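Long-range contacts in acyl carrier protein (Thermotoga maritima MSB8, PDB 6LVU), which probably carries the growing fatty acid chain between the enzymes of fatty acid biosynthesis: residues K10-L19 against L46-F54; V26-L36 against I66-S74. All coordinates share one frame; numbering follows the deposited sequence.

Interaction 1: residues K10-L19 against L46-F54; sequences KVKSIISEKL and LVMDFESEF. With ZN (zinc ion), chain D; ZN (zinc ion), chain E; ZN (zinc ion), chain C.
Ile14 and Phe50 lie alongside each other, pointing opposite ways, and the CG2 methyl of Ile14 reaches CE1 of Phe50 at 3.4 Å. With CG1 anti to the carbonyl carbon (chi1 -67°), both branches of Ile14 face the partner: CG2 on Phe50 CE1, and CD1 between Phe50 CD1 and Glu53 CG, the latter 3.6 Å away. A broad, flat phenylalanine suits the position of Phe50 because several neighbours can share its surface: Val11 CG2 lies over one face towards the rim, the carbonyl oxygen of Leu46 lies over the opposite face, and Ile15 CG1 meets the edge in plane, 3.8 Å from CZ. The contact joins helix 4-19 to helix 42-54 in the helical bundle of the acyl carrier protein fold. Their segments run roughly antiparallel, at 140° and with axes 10.7 Å apart, and Ile72 of helix 69-79 also packs on Phe50. Leu46 sends its branched end back to helix 4-19, where the side chains of Leu46 and Leu19 cross at about a right angle, Leu46 CD1 lying 3.8 Å from Leu19 CD1, and Leu46 CD2 touches Lys18 CB. On the solvent side, Lys18 NZ makes a long salt bridge of 3.5 Å with Asp49 OD2. Asp49 OD1 is the close zinc ligand, at 2.1 Å, with Asp45 also binding this metal, which probably draws off part of the negative charge seen by the lysine.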
ATOM      1  N   LYS A  10       2.537  -1.626  -9.111  1.00 13.65           N
ATOM      2  CA  LYS A  10       3.650  -2.003  -8.236  1.00 16.59           C
ATOM      3  C   LYS A  10       3.200  -2.158  -6.789  1.00 20.53           C
ATOM      4  O   LYS A  10       3.715  -3.019  -6.058  1.00 19.44           O
ATOM      5  CB  LYS A  10       4.773  -0.972  -8.341  1.00 11.79           C
ATOM      6  CG  LYS A  10       5.470  -0.925  -9.728  1.00 14.20           C
ATOM      7  CD  LYS A  10       6.553   0.175  -9.706  1.00 16.47           C
ATOM      8  CE  LYS A  10       7.613  -0.000 -10.770  1.00 21.16           C
ATOM      9  NZ  LYS A  10       7.341   0.836 -11.964  1.00 21.92           N
ATOM     10  N   VAL A  11       2.283  -1.300  -6.338  1.00 13.33           N
ATOM     11  CA  VAL A  11       1.754  -1.458  -4.987  1.00 16.25           C
ATOM     12  C   VAL A  11       1.063  -2.802  -4.867  1.00 15.68           C
ATOM     13  O   VAL A  11       1.165  -3.490  -3.843  1.00 15.78           O
ATOM     14  CB  VAL A  11       0.799  -0.297  -4.648  1.00 13.24           C
ATOM     15  CG1 VAL A  11      -0.129  -0.709  -3.515  1.00 11.95           C
ATOM     16  CG2 VAL A  11       1.596   0.978  -4.278  1.00 12.14           C
ATOM     17  N   LYS A  12       0.378  -3.212  -5.928  1.00 15.92           N
ATOM     18  CA  LYS A  12      -0.419  -4.424  -5.871  1.00 17.44           C
ATOM     19  C   LYS A  12       0.473  -5.657  -5.832  1.00 20.00           C
ATOM     20  O   LYS A  12       0.209  -6.596  -5.073  1.00 15.88           O
ATOM     21  CB  LYS A  12      -1.371  -4.449  -7.068  1.00 15.83           C
ATOM     22  CG  LYS A  12      -1.967  -5.801  -7.383  1.00 23.52           C
ATOM     23  CD  LYS A  12      -2.980  -5.679  -8.513  1.00 23.29           C
ATOM     24  CE  LYS A  12      -2.285  -5.303  -9.815  1.00 28.49           C
ATOM     25  NZ  LYS A  12      -3.242  -5.057 -10.927  1.00 36.37           N
ATOM     26  N   SER A  13       1.572  -5.640  -6.589  1.00 17.40           N
ATOM     27  CA  SER A  13       2.499  -6.761  -6.577  1.00 17.97           C
ATOM     28  C   SER A  13       3.158  -6.903  -5.211  1.00 17.50           C
ATOM     29  O   SER A  13       3.243  -8.006  -4.658  1.00 16.09           O
ATOM     30  CB  SER A  13       3.551  -6.563  -7.673  1.00 16.66           C
ATOM     31  OG  SER A  13       2.953  -6.703  -8.959  1.00 21.01           O
ATOM     32  N   ILE A  14       3.640  -5.795  -4.654  1.00 15.23           N
ATOM     33  CA  ILE A  14       4.288  -5.853  -3.351  1.00 13.39           C
ATOM     34  C   ILE A  14       3.320  -6.385  -2.302  1.00 13.80           C
ATOM     35  O   ILE A  14       3.688  -7.230  -1.482  1.00 14.96           O
ATOM     36  CB  ILE A  14       4.837  -4.466  -2.970  1.00 15.11           C
ATOM     37  CG1 ILE A  14       5.980  -4.075  -3.918  1.00 18.26           C
ATOM     38  CG2 ILE A  14       5.281  -4.435  -1.539  1.00 13.80           C
ATOM     39  CD1 ILE A  14       6.373  -2.603  -3.823  1.00 15.82           C
ATOM     40  N   ILE A  15       2.072  -5.898  -2.313  1.00 16.20           N
ATOM     41  CA  ILE A  15       1.109  -6.353  -1.309  1.00 18.32           C
ATOM     42  C   ILE A  15       0.865  -7.838  -1.468  1.00 20.01           C
ATOM     43  O   ILE A  15       0.869  -8.598  -0.488  1.00 15.62           O
ATOM     44  CB  ILE A  15      -0.203  -5.551  -1.406  1.00 17.11           C
ATOM     45  CG1 ILE A  15      -0.021  -4.147  -0.841  1.00 20.93           C
ATOM     46  CG2 ILE A  15      -1.326  -6.276  -0.681  1.00 16.47           C
ATOM     47  CD1 ILE A  15      -1.288  -3.300  -0.919  1.00 13.59           C
ATOM     48  N   SER A  16       0.682  -8.282  -2.713  1.00 16.16           N
ATOM     49  CA  SER A  16       0.461  -9.692  -2.994  1.00 20.10           C
ATOM     50  C   SER A  16       1.666 -10.529  -2.590  1.00 23.67           C
ATOM     51  O   SER A  16       1.509 -11.615  -2.017  1.00 26.09           O
ATOM     52  CB  SER A  16       0.163  -9.884  -4.480  1.00 22.21           C
ATOM     53  OG  SER A  16      -0.147 -11.234  -4.768  1.00 27.23           O
ATOM     54  N   GLU A  17       2.880 -10.044  -2.876  1.00 16.96           N
ATOM     55  CA  GLU A  17       4.067 -10.818  -2.515  1.00 22.22           C
ATOM     56  C   GLU A  17       4.185 -10.972  -1.001  1.00 26.00           C
ATOM     57  O   GLU A  17       4.470 -12.064  -0.502  1.00 26.85           O
ATOM     58  CB  GLU A  17       5.343 -10.168  -3.079  1.00 16.89           C
ATOM     59  CG  GLU A  17       5.495 -10.177  -4.615  1.00 16.81           C
ATOM     60  CD  GLU A  17       6.601  -9.236  -5.115  1.00 20.08           C
ATOM     61  OE1 GLU A  17       6.870  -9.159  -6.348  1.00 19.32           O
ATOM     62  OE2 GLU A  17       7.212  -8.564  -4.268  1.00 20.83           O
ATOM     63  N   LYS A  18       3.933  -9.897  -0.244  1.00 19.42           N
ATOM     64  CA  LYS A  18       4.218  -9.921   1.185  1.00 24.87           C
ATOM     65  C   LYS A  18       3.034 -10.361   2.034  1.00 22.90           C
ATOM     66  O   LYS A  18       3.237 -11.040   3.041  1.00 26.43           O
ATOM     67  CB  LYS A  18       4.733  -8.558   1.653  1.00 25.31           C
ATOM     68  CG  LYS A  18       6.192  -8.363   1.267  1.00 33.35           C
ATOM     69  CD  LYS A  18       6.615  -6.923   1.231  1.00 41.48           C
ATOM     70  CE  LYS A  18       8.119  -6.844   0.909  1.00 43.11           C
ATOM     71  NZ  LYS A  18       8.444  -6.102  -0.361  1.00 39.87           N
ATOM     72  N   LEU A  19       1.807 -10.016   1.658  1.00 21.12           N
ATOM     73  CA  LEU A  19       0.648 -10.495   2.408  1.00 26.09           C
ATOM     74  C   LEU A  19       0.211 -11.894   1.990  1.00 28.40           C
ATOM     75  O   LEU A  19      -0.566 -12.532   2.708  1.00 28.59           O
ATOM     76  CB  LEU A  19      -0.532  -9.540   2.243  1.00 19.66           C
ATOM     77  CG  LEU A  19      -0.780  -8.449   3.283  1.00 25.18           C
ATOM     78  CD1 LEU A  19       0.471  -7.655   3.617  1.00 24.68           C
ATOM     79  CD2 LEU A  19      -1.877  -7.528   2.771  1.00 22.96           C
ATOM     80  N   LEU A  46       5.213  -2.663   5.001  1.00 26.27           N
ATOM     81  CA  LEU A  46       4.760  -2.384   3.646  1.00 22.05           C
ATOM     82  C   LEU A  46       5.170  -0.984   3.223  1.00 21.50           C
ATOM     83  O   LEU A  46       5.726  -0.784   2.139  1.00 22.01           O
ATOM     84  CB  LEU A  46       3.247  -2.558   3.543  1.00 17.31           C
ATOM     85  CG  LEU A  46       2.690  -3.974   3.687  1.00 22.92           C
ATOM     86  CD1 LEU A  46       1.162  -3.938   3.791  1.00 23.73           C
ATOM     87  CD2 LEU A  46       3.121  -4.867   2.535  1.00 24.93           C
ATOM     88  N   VAL A  47       4.938  -0.002   4.089  1.00 21.18           N
ATOM     89  CA  VAL A  47       5.252   1.381   3.760  1.00 18.39           C
ATOM     90  C   VAL A  47       6.741   1.566   3.511  1.00 27.30           C
ATOM     91  O   VAL A  47       7.139   2.268   2.578  1.00 25.99           O
ATOM     92  CB  VAL A  47       4.723   2.313   4.861  1.00 30.24           C
ATOM     93  CG1 VAL A  47       5.491   3.586   4.871  1.00 35.43           C
ATOM     94  CG2 VAL A  47       3.267   2.606   4.586  1.00 28.19           C
ATOM     95  N   MET A  48       7.589   0.948   4.340  1.00 26.77           N
ATOM     96  CA  MET A  48       9.019   1.059   4.076  1.00 29.71           C
ATOM     97  C   MET A  48       9.385   0.412   2.749  1.00 30.22           C
ATOM     98  O   MET A  48      10.299   0.878   2.056  1.00 30.80           O
ATOM     99  CB  MET A  48       9.825   0.429   5.208  1.00 31.66           C
ATOM    100  CG  MET A  48      10.481   1.452   6.110  1.00 35.78           C
ATOM    101  SD  MET A  48      11.159   0.629   7.551  1.00 53.01           S
ATOM    102  CE  MET A  48       9.637   0.031   8.274  1.00 38.30           C
ATOM    103  N   ASP A  49       8.700  -0.666   2.382  1.00 25.61           N
ATOM    104  CA  ASP A  49       8.962  -1.270   1.087  1.00 24.58           C
ATOM    105  C   ASP A  49       8.500  -0.351  -0.040  1.00 23.12           C
ATOM    106  O   ASP A  49       9.232  -0.160  -1.019  1.00 22.91           O
ATOM    107  CB  ASP A  49       8.309  -2.648   1.048  1.00 23.26           C
ATOM    108  CG  ASP A  49       8.863  -3.558   2.136  1.00 31.04           C
ATOM    109  OD1 ASP A  49      10.041  -3.359   2.520  1.00 33.91           O
ATOM    110  OD2 ASP A  49       8.135  -4.433   2.646  1.00 37.43           O
ATOM    111  N   PHE A  50       7.327   0.288   0.118  1.00 21.97           N
ATOM    112  CA  PHE A  50       6.894   1.314  -0.834  1.00 20.78           C
ATOM    113  C   PHE A  50       7.838   2.511  -0.838  1.00 22.28           C
ATOM    114  O   PHE A  50       8.113   3.089  -1.897  1.00 23.52           O
ATOM    115  CB  PHE A  50       5.458   1.771  -0.533  1.00 17.97           C
ATOM    116  CG  PHE A  50       4.444   0.652  -0.564  1.00 17.68           C
ATOM    117  CD1 PHE A  50       4.541  -0.368  -1.509  1.00 21.78           C
ATOM    118  CD2 PHE A  50       3.422   0.596   0.359  1.00 15.62           C
ATOM    119  CE1 PHE A  50       3.629  -1.416  -1.521  1.00 18.24           C
ATOM    120  CE2 PHE A  50       2.500  -0.444   0.337  1.00 17.81           C
ATOM    121  CZ  PHE A  50       2.600  -1.444  -0.596  1.00 14.87           C
ATOM    122  N   GLU A  51       8.344   2.896   0.338  1.00 22.80           N
ATOM    123  CA  GLU A  51       9.291   4.008   0.411  1.00 24.55           C
ATOM    124  C   GLU A  51      10.526   3.736  -0.437  1.00 27.19           C
ATOM    125  O   GLU A  51      10.972   4.603  -1.198  1.00 26.76           O
ATOM    126  CB  GLU A  51       9.689   4.255   1.866  1.00 27.58           C
ATOM    127  CG  GLU A  51       8.758   5.221   2.576  1.00 35.12           C
ATOM    128  CD  GLU A  51       9.029   5.352   4.056  1.00 38.69           C
ATOM    129  OE1 GLU A  51       8.444   6.263   4.681  1.00 44.10           O
ATOM    130  OE2 GLU A  51       9.836   4.570   4.605  1.00 41.85           O
ATOM    131  N   SER A  52      11.071   2.524  -0.340  1.00 24.78           N
ATOM    132  CA  SER A  52      12.240   2.150  -1.119  1.00 21.66           C
ATOM    133  C   SER A  52      11.884   1.864  -2.572  1.00 24.38           C
ATOM    134  O   SER A  52      12.734   2.002  -3.451  1.00 26.16           O
ATOM    135  CB  SER A  52      12.909   0.932  -0.483  1.00 30.76           C
ATOM    136  OG  SER A  52      13.630   0.180  -1.436  1.00 40.00           O
ATOM    137  N   GLU A  53      10.649   1.447  -2.842  1.00 22.62           N
ATOM    138  CA  GLU A  53      10.252   1.154  -4.213  1.00 20.69           C
ATOM    139  C   GLU A  53      10.177   2.423  -5.070  1.00 21.38           C
ATOM    140  O   GLU A  53      10.643   2.441  -6.213  1.00 20.67           O
ATOM    141  CB  GLU A  53       8.919   0.407  -4.195  1.00 18.98           C
ATOM    142  CG  GLU A  53       8.488  -0.163  -5.506  1.00 19.90           C
ATOM    143  CD  GLU A  53       9.390  -1.296  -5.974  1.00 24.94           C
ATOM    144  OE1 GLU A  53       9.467  -1.508  -7.203  1.00 22.68           O
ATOM    145  OE2 GLU A  53      10.020  -1.975  -5.123  1.00 25.98           O
ATOM    146  N   PHE A  54       9.590   3.494  -4.547  1.00 21.43           N
ATOM    147  CA  PHE A  54       9.337   4.683  -5.344  1.00 20.23           C
ATOM    148  C   PHE A  54      10.240   5.846  -4.977  1.00 26.34           C
ATOM    149  O   PHE A  54      10.130   6.915  -5.592  1.00 30.23           O
ATOM    150  CB  PHE A  54       7.876   5.113  -5.210  1.00 18.74           C
ATOM    151  CG  PHE A  54       6.898   4.062  -5.627  1.00 17.45           C
ATOM    152  CD1 PHE A  54       6.597   3.870  -6.955  1.00 16.37           C
ATOM    153  CD2 PHE A  54       6.293   3.257  -4.682  1.00 16.36           C
ATOM    154  CE1 PHE A  54       5.699   2.893  -7.339  1.00 18.83           C
ATOM    155  CE2 PHE A  54       5.392   2.285  -5.054  1.00 18.84           C
ATOM    156  CZ  PHE A  54       5.095   2.097  -6.384  1.00 15.95           C
TER
HETATM  157 ZN    ZN D 102       8.305  -7.396  -5.480  1.00 27.59          ZN
HETATM  158 ZN    ZN E 103      10.250  -4.256   4.423  1.00 53.75          ZN
HETATM  159 ZN    ZN C 101      10.133  -3.389  -7.833  1.00 28.67          ZN
HETATM  160  O   HOH W   1      12.336  -3.585  -7.476  1.00 33.41           O
HETATM  161  O   HOH W   2       9.482  -6.318   3.749  1.00 28.28           O

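Interaction 2: residues V26-L36 against I66-S74; sequences VTEEAKLIDDL and ISTVGDIVS
The flat peptide groups of Ala30 and Val69 meet almost head on, Val69 N donating to Ala30 O at 2.9 Å, almost in line with the carbonyl bond. Gly70 N and Leu32 N make two further hydrogen bonds, to Glu28 O and Ser67 O. Another flat group, the carboxylate of Asp71, takes Ser67 N at the anti lone pair of OD2 and Thr68 N from above its plane. In return Thr68 OG1, standing between its own backbone N and carbonyl carbon (chi1 66°), is turned to accept from Asp71 N at 3.2 Å and leaves CG2 beside Lys31 CG. These two reciprocal bonds make a capping box with Thr68 as N-cap of helix 69-79, beside a single beta bridge from Thr68 to Lys31 in the loop between helices 4-19 and 42-54. A valine in place of Thr68 would probably leave Asp71 N without its capping acceptor and free the first turn to fray. Gly70 CA lies 4.3 Å from Glu28 CA, and glycine suits this close approach because a CB here would point into the loop and collide with Glu28 O; the carboxylate of Glu28 forms a salt bridge with Arg4. Branched Val69 fills the space facing the loop, its CG2 touching Val26 CG1, Ala30 CB and Leu36 CD1. Leu32 CD1 also lies 3.9 Å from Ile72 CD1.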
ATOM      1  N   VAL A  26      -6.631  -7.484  -4.721  1.00 23.78           N
ATOM      2  CA  VAL A  26      -6.038  -6.193  -4.388  1.00 23.15           C
ATOM      3  C   VAL A  26      -6.619  -5.161  -5.348  1.00 21.92           C
ATOM      4  O   VAL A  26      -6.175  -5.023  -6.487  1.00 26.41           O
ATOM      5  CB  VAL A  26      -4.512  -6.240  -4.439  1.00 25.13           C
ATOM      6  CG1 VAL A  26      -3.918  -4.877  -4.059  1.00 22.79           C
ATOM      7  CG2 VAL A  26      -4.004  -7.335  -3.521  1.00 19.93           C
ATOM      8  N   THR A  27      -7.615  -4.422  -4.880  1.00 21.96           N
ATOM      9  CA  THR A  27      -8.251  -3.363  -5.643  1.00 21.66           C
ATOM     10  C   THR A  27      -8.051  -2.042  -4.917  1.00 24.15           C
ATOM     11  O   THR A  27      -7.632  -2.005  -3.754  1.00 21.55           O
ATOM     12  CB  THR A  27      -9.742  -3.637  -5.823  1.00 21.26           C
ATOM     13  OG1 THR A  27     -10.369  -3.619  -4.537  1.00 24.90           O
ATOM     14  CG2 THR A  27      -9.959  -5.010  -6.473  1.00 23.27           C
ATOM     15  N   GLU A  28      -8.354  -0.945  -5.620  1.00 18.41           N
ATOM     16  CA  GLU A  28      -8.266   0.374  -5.000  1.00 27.11           C
ATOM     17  C   GLU A  28      -9.091   0.473  -3.721  1.00 22.32           C
ATOM     18  O   GLU A  28      -8.695   1.174  -2.786  1.00 25.16           O
ATOM     19  CB  GLU A  28      -8.731   1.461  -5.971  1.00 31.61           C
ATOM     20  CG  GLU A  28      -7.825   1.718  -7.172  1.00 35.76           C
ATOM     21  CD  GLU A  28      -6.956   2.951  -6.994  1.00 36.03           C
ATOM     22  OE1 GLU A  28      -7.330   3.813  -6.164  1.00 28.28           O
ATOM     23  OE2 GLU A  28      -5.938   3.079  -7.730  1.00 31.20           O
ATOM     24  N   GLU A  29     -10.220  -0.234  -3.649  1.00 21.86           N
ATOM     25  CA  GLU A  29     -11.166  -0.118  -2.537  1.00 27.50           C
ATOM     26  C   GLU A  29     -10.882  -1.072  -1.389  1.00 23.07           C
ATOM     27  O   GLU A  29     -11.570  -0.993  -0.368  1.00 30.40           O
ATOM     28  CB  GLU A  29     -12.608  -0.370  -3.004  1.00 25.53           C
ATOM     29  CG  GLU A  29     -13.246   0.734  -3.841  1.00 34.69           C
ATOM     30  CD  GLU A  29     -12.598   0.900  -5.196  1.00 40.23           C
ATOM     31  OE1 GLU A  29     -12.331  -0.130  -5.874  1.00 43.14           O
ATOM     32  OE2 GLU A  29     -12.358   2.069  -5.577  1.00 40.73           O
ATOM     33  N   ALA A  30      -9.931  -1.989  -1.550  1.00 20.52           N
ATOM     34  CA  ALA A  30      -9.677  -3.010  -0.538  1.00 20.35           C
ATOM     35  C   ALA A  30      -9.061  -2.387   0.710  1.00 26.12           C
ATOM     36  O   ALA A  30      -8.082  -1.640   0.627  1.00 27.72           O
ATOM     37  CB  ALA A  30      -8.756  -4.098  -1.100  1.00 16.46           C
ATOM     38  N   LYS A  31      -9.631  -2.698   1.869  1.00 25.24           N
ATOM     39  CA  LYS A  31      -9.049  -2.286   3.137  1.00 24.27           C
ATOM     40  C   LYS A  31      -7.957  -3.286   3.504  1.00 24.47           C
ATOM     41  O   LYS A  31      -8.149  -4.501   3.366  1.00 22.26           O
ATOM     42  CB  LYS A  31     -10.151  -2.226   4.197  1.00 26.00           C
ATOM     43  CG  LYS A  31     -11.250  -1.235   3.784  1.00 35.41           C
ATOM     44  CD  LYS A  31     -12.554  -1.381   4.560  1.00 37.00           C
ATOM     45  CE  LYS A  31     -12.752  -0.299   5.589  1.00 38.02           C
ATOM     46  NZ  LYS A  31     -11.755  -0.356   6.689  1.00 42.20           N
ATOM     47  N   LEU A  32      -6.786  -2.778   3.905  1.00 24.26           N
ATOM     48  CA  LEU A  32      -5.670  -3.676   4.203  1.00 24.33           C
ATOM     49  C   LEU A  32      -6.079  -4.713   5.239  1.00 25.31           C
ATOM     50  O   LEU A  32      -5.923  -5.921   5.022  1.00 27.41           O
ATOM     51  CB  LEU A  32      -4.453  -2.896   4.706  1.00 30.52           C
ATOM     52  CG  LEU A  32      -3.601  -1.934   3.867  1.00 30.06           C
ATOM     53  CD1 LEU A  32      -3.438  -2.390   2.413  1.00 21.68           C
ATOM     54  CD2 LEU A  32      -4.180  -0.531   3.950  1.00 22.82           C
ATOM     55  N   ILE A  33      -6.606  -4.261   6.369  1.00 26.27           N
ATOM     56  CA  ILE A  33      -6.946  -5.174   7.450  1.00 22.83           C
ATOM     57  C   ILE A  33      -8.207  -5.958   7.106  1.00 28.32           C
ATOM     58  O   ILE A  33      -8.183  -7.185   6.986  1.00 30.36           O
ATOM     59  CB  ILE A  33      -7.097  -4.399   8.766  1.00 26.61           C
ATOM     60  CG1 ILE A  33      -5.809  -3.605   9.025  1.00 28.16           C
ATOM     61  CG2 ILE A  33      -7.428  -5.364   9.926  1.00 31.56           C
ATOM     62  CD1 ILE A  33      -5.623  -3.144  10.461  1.00 33.28           C
ATOM     63  N   ASP A  34      -9.318  -5.252   6.887  1.00 34.26           N
ATOM     64  CA  ASP A  34     -10.614  -5.916   6.846  1.00 28.93           C
ATOM     65  C   ASP A  34     -10.729  -6.873   5.666  1.00 31.70           C
ATOM     66  O   ASP A  34     -11.305  -7.957   5.800  1.00 34.29           O
ATOM     67  CB  ASP A  34     -11.721  -4.872   6.795  1.00 32.50           C
ATOM     68  CG  ASP A  34     -12.352  -4.627   8.152  1.00 43.20           C
ATOM     69  OD1 ASP A  34     -13.541  -4.223   8.195  1.00 41.90           O
ATOM     70  OD2 ASP A  34     -11.657  -4.840   9.174  1.00 44.12           O
ATOM     71  N   ASP A  35     -10.205  -6.491   4.502  1.00 28.82           N
ATOM     72  CA  ASP A  35     -10.383  -7.279   3.291  1.00 27.88           C
ATOM     73  C   ASP A  35      -9.203  -8.194   3.011  1.00 24.04           C
ATOM     74  O   ASP A  35      -9.395  -9.375   2.727  1.00 32.30           O
ATOM     75  CB  ASP A  35     -10.635  -6.359   2.087  1.00 25.09           C
ATOM     76  CG  ASP A  35     -11.934  -5.572   2.222  1.00 35.63           C
ATOM     77  OD1 ASP A  35     -12.923  -6.149   2.729  1.00 36.31           O
ATOM     78  OD2 ASP A  35     -11.983  -4.388   1.800  1.00 34.73           O
ATOM     79  N   LEU A  36      -7.981  -7.679   3.111  1.00 24.78           N
ATOM     80  CA  LEU A  36      -6.789  -8.407   2.708  1.00 25.29           C
ATOM     81  C   LEU A  36      -6.106  -9.136   3.864  1.00 24.18           C
ATOM     82  O   LEU A  36      -5.045  -9.726   3.660  1.00 24.03           O
ATOM     83  CB  LEU A  36      -5.799  -7.456   2.024  1.00 17.20           C
ATOM     84  CG  LEU A  36      -6.254  -6.776   0.740  1.00 26.11           C
ATOM     85  CD1 LEU A  36      -5.145  -5.868   0.232  1.00 26.27           C
ATOM     86  CD2 LEU A  36      -6.605  -7.813  -0.309  1.00 19.34           C
ATOM     87  N   ILE A  66      -4.103   5.715   6.609  1.00 32.21           N
ATOM     88  CA  ILE A  66      -4.069   4.808   5.469  1.00 25.57           C
ATOM     89  C   ILE A  66      -4.951   3.608   5.778  1.00 30.23           C
ATOM     90  O   ILE A  66      -4.619   2.778   6.625  1.00 32.23           O
ATOM     91  CB  ILE A  66      -2.641   4.383   5.129  1.00 26.18           C
ATOM     92  CG1 ILE A  66      -1.847   5.587   4.619  1.00 20.35           C
ATOM     93  CG2 ILE A  66      -2.666   3.325   4.058  1.00 27.84           C
ATOM     94  CD1 ILE A  66      -0.392   5.321   4.527  1.00 33.31           C
ATOM     95  N   SER A  67      -6.071   3.502   5.071  1.00 24.34           N
ATOM     96  CA  SER A  67      -7.039   2.444   5.304  1.00 20.40           C
ATOM     97  C   SER A  67      -7.153   1.468   4.147  1.00 20.66           C
ATOM     98  O   SER A  67      -7.282   0.265   4.377  1.00 22.28           O
ATOM     99  CB  SER A  67      -8.413   3.068   5.587  1.00 25.05           C
ATOM    100  OG  SER A  67      -9.392   2.075   5.805  1.00 35.31           O
ATOM    101  N   THR A  68      -7.047   1.937   2.908  1.00 17.32           N
ATOM    102  CA  THR A  68      -7.234   1.106   1.726  1.00 19.33           C
ATOM    103  C   THR A  68      -5.986   1.110   0.851  1.00 20.79           C
ATOM    104  O   THR A  68      -5.047   1.890   1.053  1.00 19.65           O
ATOM    105  CB  THR A  68      -8.407   1.591   0.875  1.00 21.72           C
ATOM    106  OG1 THR A  68      -8.089   2.880   0.345  1.00 21.60           O
ATOM    107  CG2 THR A  68      -9.664   1.674   1.687  1.00 18.55           C
ATOM    108  N   VAL A  69      -6.001   0.224  -0.145  1.00 17.21           N
ATOM    109  CA  VAL A  69      -4.940   0.205  -1.144  1.00 17.15           C
ATOM    110  C   VAL A  69      -4.882   1.539  -1.877  1.00 14.51           C
ATOM    111  O   VAL A  69      -3.800   2.085  -2.111  1.00 12.65           O
ATOM    112  CB  VAL A  69      -5.156  -0.965  -2.121  1.00 21.50           C
ATOM    113  CG1 VAL A  69      -4.208  -0.867  -3.310  1.00 18.53           C
ATOM    114  CG2 VAL A  69      -4.980  -2.274  -1.407  1.00 24.02           C
ATOM    115  N   GLY A  70      -6.050   2.090  -2.225  1.00 16.24           N
ATOM    116  CA  GLY A  70      -6.090   3.375  -2.906  1.00 15.17           C
ATOM    117  C   GLY A  70      -5.459   4.494  -2.105  1.00 15.44           C
ATOM    118  O   GLY A  70      -4.866   5.413  -2.682  1.00 17.93           O
ATOM    119  N   ASP A  71      -5.550   4.422  -0.775  1.00 16.79           N
ATOM    120  CA  ASP A  71      -4.907   5.422   0.079  1.00 14.53           C
ATOM    121  C   ASP A  71      -3.403   5.418  -0.117  1.00 16.66           C
ATOM    122  O   ASP A  71      -2.770   6.481  -0.184  1.00 19.80           O
ATOM    123  CB  ASP A  71      -5.221   5.144   1.549  1.00 14.98           C
ATOM    124  CG  ASP A  71      -6.606   5.581   1.945  1.00 19.24           C
ATOM    125  OD1 ASP A  71      -7.194   6.398   1.210  1.00 17.79           O
ATOM    126  OD2 ASP A  71      -7.101   5.112   3.000  1.00 19.72           O
ATOM    127  N   ILE A  72      -2.801   4.222  -0.148  1.00 15.56           N
ATOM    128  CA  ILE A  72      -1.366   4.079  -0.375  1.00 19.85           C
ATOM    129  C   ILE A  72      -0.981   4.671  -1.721  1.00 14.43           C
ATOM    130  O   ILE A  72      -0.050   5.470  -1.829  1.00 14.85           O
ATOM    131  CB  ILE A  72      -0.947   2.601  -0.291  1.00 15.98           C
ATOM    132  CG1 ILE A  72      -1.036   2.096   1.133  1.00 17.93           C
ATOM    133  CG2 ILE A  72       0.446   2.395  -0.866  1.00 22.48           C
ATOM    134  CD1 ILE A  72      -1.340   0.629   1.205  1.00 18.22           C
ATOM    135  N   VAL A  73      -1.698   4.265  -2.773  1.00 14.23           N
ATOM    136  CA  VAL A  73      -1.386   4.781  -4.104  1.00 14.11           C
ATOM    137  C   VAL A  73      -1.458   6.300  -4.107  1.00 17.39           C
ATOM    138  O   VAL A  73      -0.516   6.984  -4.547  1.00 12.90           O
ATOM    139  CB  VAL A  73      -2.337   4.172  -5.148  1.00 10.93           C
ATOM    140  CG1 VAL A  73      -1.976   4.678  -6.519  1.00 15.68           C
ATOM    141  CG2 VAL A  73      -2.287   2.670  -5.098  1.00 12.48           C
ATOM    142  N   SER A  74      -2.545   6.869  -3.561  1.00 14.35           N
ATOM    143  CA  SER A  74      -2.698   8.321  -3.592  1.00 15.58           C
ATOM    144  C   SER A  74      -1.615   9.011  -2.779  1.00 16.18           C
ATOM    145  O   SER A  74      -1.095  10.054  -3.184  1.00 16.81           O
ATOM    146  CB  SER A  74      -4.076   8.741  -3.091  1.00 14.60           C
ATOM    147  OG  SER A  74      -5.046   8.531  -4.107  1.00 19.59           O
TER

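Both contacts are partly buried, but they work differently. Interaction 1 pairs two regular helices whose backbone bonds are used internally, so apolar side chains join them, with no hydrogen bond across and with charge and zinc at its outer side. Interaction 2 fastens an irregular loop to the start of helix 69-79, where peptide groups left over by loop and helix end bond to one another and apolar side chains fill in beneath. They meet in the core: Phe50 CD2 lies 3.7 Å from Ile72 CG2, and Ile15 CD1 packs on Val69 CG2. Through this packing, helix 69-79 and the loop bonded to it rest against the helix pair of interaction 1.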